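Long-range contact in protein F-112 (Sulfolobus virus-like particle ssv1, PDB 2VQC), which folds as a winged-helix DNA-binding protein and is essential for function of the virus: residues I19-L24 with A55-H60. Residues are numbered along the deposited sequence; the frame is centred on the assembly and turned at random.
Sequences IMYKIL and AICERH
The disulfide-bonded sulfur of Cys57 meets the Tyr21 ring at its rim: SG lies 5.0 Å from the ring centroid, and its closest ring atom is CE1, at 3.8 Å. This is a sulfur-aromatic contact made in the plane of the ring. A second neighbour uses a face. CG2 of Ile56 sits 3.8 Å from the Tyr21 ring centroid and 15° off the normal, displaced slightly toward CD1, which is the geometry of a CH-pi contact. The Tyr21 CG is anti to the backbone N (chi1 -169°), on a CB that points toward helix 43-59; the turn of the ring about CB-CG then sets which neighbour meets a face and which an edge. In Ile56 it is likewise CG2 that stands anti to N. One aromatic side chain therefore reaches across from helix 13-27 to helix 43-59; the axes of 19-24 and 55-59 approach to 10.9 Å at a crossing angle of -56°.

Beyond the ring, OH of Tyr21 comes to 3.4 Å from CB of His60. The two rings lie obliquely, with centroids 5.8 Å apart. The imidazole turns back on its own segment, where ND1 donates a weak hydrogen bond to O of Ile56. Leu24 adds a peripheral touch, CD1 standing 4.3 Å from SG of Cys57.

Outside the pair of segments, Cys57 is joined to Cys64 of strand 64-68, Tyr21 OH is hydrogen-bonded to Glu63, and Trp77 packs edge-to-face with the Tyr21 ring. The contact thus links two helices of the winged-helix fold to its sheet. Across the segments there is no hydrogen bond, so cohesion here is apolar and aromatic, while the S-S bond probably helps hold the sulfur beside the tyrosine and the phenol's polar end is satisfied by Glu63.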
# COMPACT_ATOMS: atom_id res chain seq x y z
N ILE A 19 0.42 -0.85 8.56
CA ILE A 19 1.65 -0.08 8.76
C ILE A 19 1.87 0.83 7.55
O ILE A 19 2.14 2.02 7.71
CB ILE A 19 2.88 -0.99 8.99
CG1 ILE A 19 2.69 -1.83 10.26
CG2 ILE A 19 4.17 -0.16 9.11
CD1 ILE A 19 3.77 -2.86 10.49
N MSE A 20 1.72 0.27 6.35
CA MSE A 20 1.91 1.04 5.13
C MSE A 20 0.87 2.15 4.99
O MSE A 20 1.17 3.21 4.46
CB MSE A 20 1.86 0.14 3.89
CG MSE A 20 2.96 -0.92 3.80
SE MSE A 20 4.80 -0.26 4.00
CE MSE A 20 4.79 -0.17 5.90
N TYR A 21 -0.35 1.91 5.46
CA TYR A 21 -1.44 2.87 5.31
C TYR A 21 -1.14 4.18 6.05
O TYR A 21 -1.40 5.27 5.53
CB TYR A 21 -2.76 2.29 5.79
CG TYR A 21 -3.97 3.13 5.43
CD1 TYR A 21 -4.40 3.22 4.11
CD2 TYR A 21 -4.68 3.83 6.40
CE1 TYR A 21 -5.49 3.98 3.76
CE2 TYR A 21 -5.79 4.59 6.06
CZ TYR A 21 -6.19 4.66 4.73
OH TYR A 21 -7.28 5.41 4.36
N LYS A 22 -0.59 4.08 7.25
CA LYS A 22 -0.20 5.29 7.97
C LYS A 22 1.09 5.92 7.44
O LYS A 22 1.29 7.12 7.58
CB LYS A 22 -0.17 5.07 9.49
CG LYS A 22 0.84 4.11 10.01
CD LYS A 22 0.68 4.04 11.52
CE LYS A 22 1.63 3.03 12.11
NZ LYS A 22 1.53 2.96 13.60
N ILE A 23 1.94 5.12 6.81
CA ILE A 23 3.08 5.66 6.06
C ILE A 23 2.59 6.44 4.82
O ILE A 23 3.19 7.45 4.43
CB ILE A 23 4.10 4.55 5.69
CG1 ILE A 23 4.78 4.06 6.97
CG2 ILE A 23 5.14 5.07 4.69
CD1 ILE A 23 5.84 2.99 6.77
N LEU A 24 1.49 5.98 4.22
CA LEU A 24 0.86 6.65 3.08
C LEU A 24 0.39 8.06 3.45
O LEU A 24 0.54 9.01 2.68
CB LEU A 24 -0.34 5.84 2.59
CG LEU A 24 -0.78 5.89 1.11
CD1 LEU A 24 -2.28 5.65 1.02
CD2 LEU A 24 -0.41 7.16 0.39
N ALA A 55 -7.25 -3.23 -0.26
CA ALA A 55 -8.50 -3.50 0.46
C ALA A 55 -8.76 -2.44 1.54
O ALA A 55 -9.89 -1.99 1.69
CB ALA A 55 -8.48 -4.90 1.07
N ILE A 56 -7.72 -2.04 2.27
CA ILE A 56 -7.84 -0.99 3.29
C ILE A 56 -8.23 0.36 2.66
O ILE A 56 -9.09 1.07 3.19
CB ILE A 56 -6.54 -0.81 4.12
CG1 ILE A 56 -6.27 -2.05 4.96
CG2 ILE A 56 -6.64 0.43 5.03
CD1 ILE A 56 -4.88 -2.10 5.58
N CYS A 57 -7.59 0.71 1.55
CA CYS A 57 -7.91 1.95 0.84
C CYS A 57 -9.36 2.01 0.35
O CYS A 57 -10.00 3.06 0.42
CB CYS A 57 -6.96 2.16 -0.34
SG CYS A 57 -5.38 2.85 0.16
N GLU A 58 -9.86 0.88 -0.14
CA GLU A 58 -11.24 0.79 -0.61
C GLU A 58 -12.26 0.94 0.52
O GLU A 58 -13.40 1.33 0.27
CB GLU A 58 -11.45 -0.53 -1.38
CG GLU A 58 -10.77 -0.51 -2.76
CD GLU A 58 -10.68 -1.88 -3.43
OE1 GLU A 58 -10.45 -2.89 -2.74
OE2 GLU A 58 -10.83 -1.93 -4.67
N ARG A 59 -11.84 0.67 1.76
CA ARG A 59 -12.69 0.94 2.93
C ARG A 59 -12.76 2.43 3.29
O ARG A 59 -13.65 2.84 4.03
CB ARG A 59 -12.22 0.14 4.14
CG ARG A 59 -12.36 -1.35 3.94
CD ARG A 59 -11.62 -2.15 5.00
NE ARG A 59 -11.58 -3.57 4.64
CZ ARG A 59 -11.23 -4.56 5.46
NH1 ARG A 59 -10.86 -4.32 6.72
NH2 ARG A 59 -11.25 -5.81 5.02
N HIS A 60 -11.82 3.21 2.77
CA HIS A 60 -11.75 4.65 3.05
C HIS A 60 -11.52 5.45 1.77
O HIS A 60 -10.46 6.06 1.59
CB HIS A 60 -10.62 4.92 4.04
CG HIS A 60 -10.73 4.14 5.32
ND1 HIS A 60 -9.92 3.07 5.61
CD2 HIS A 60 -11.58 4.28 6.37
CE1 HIS A 60 -10.26 2.58 6.79
NE2 HIS A 60 -11.26 3.29 7.27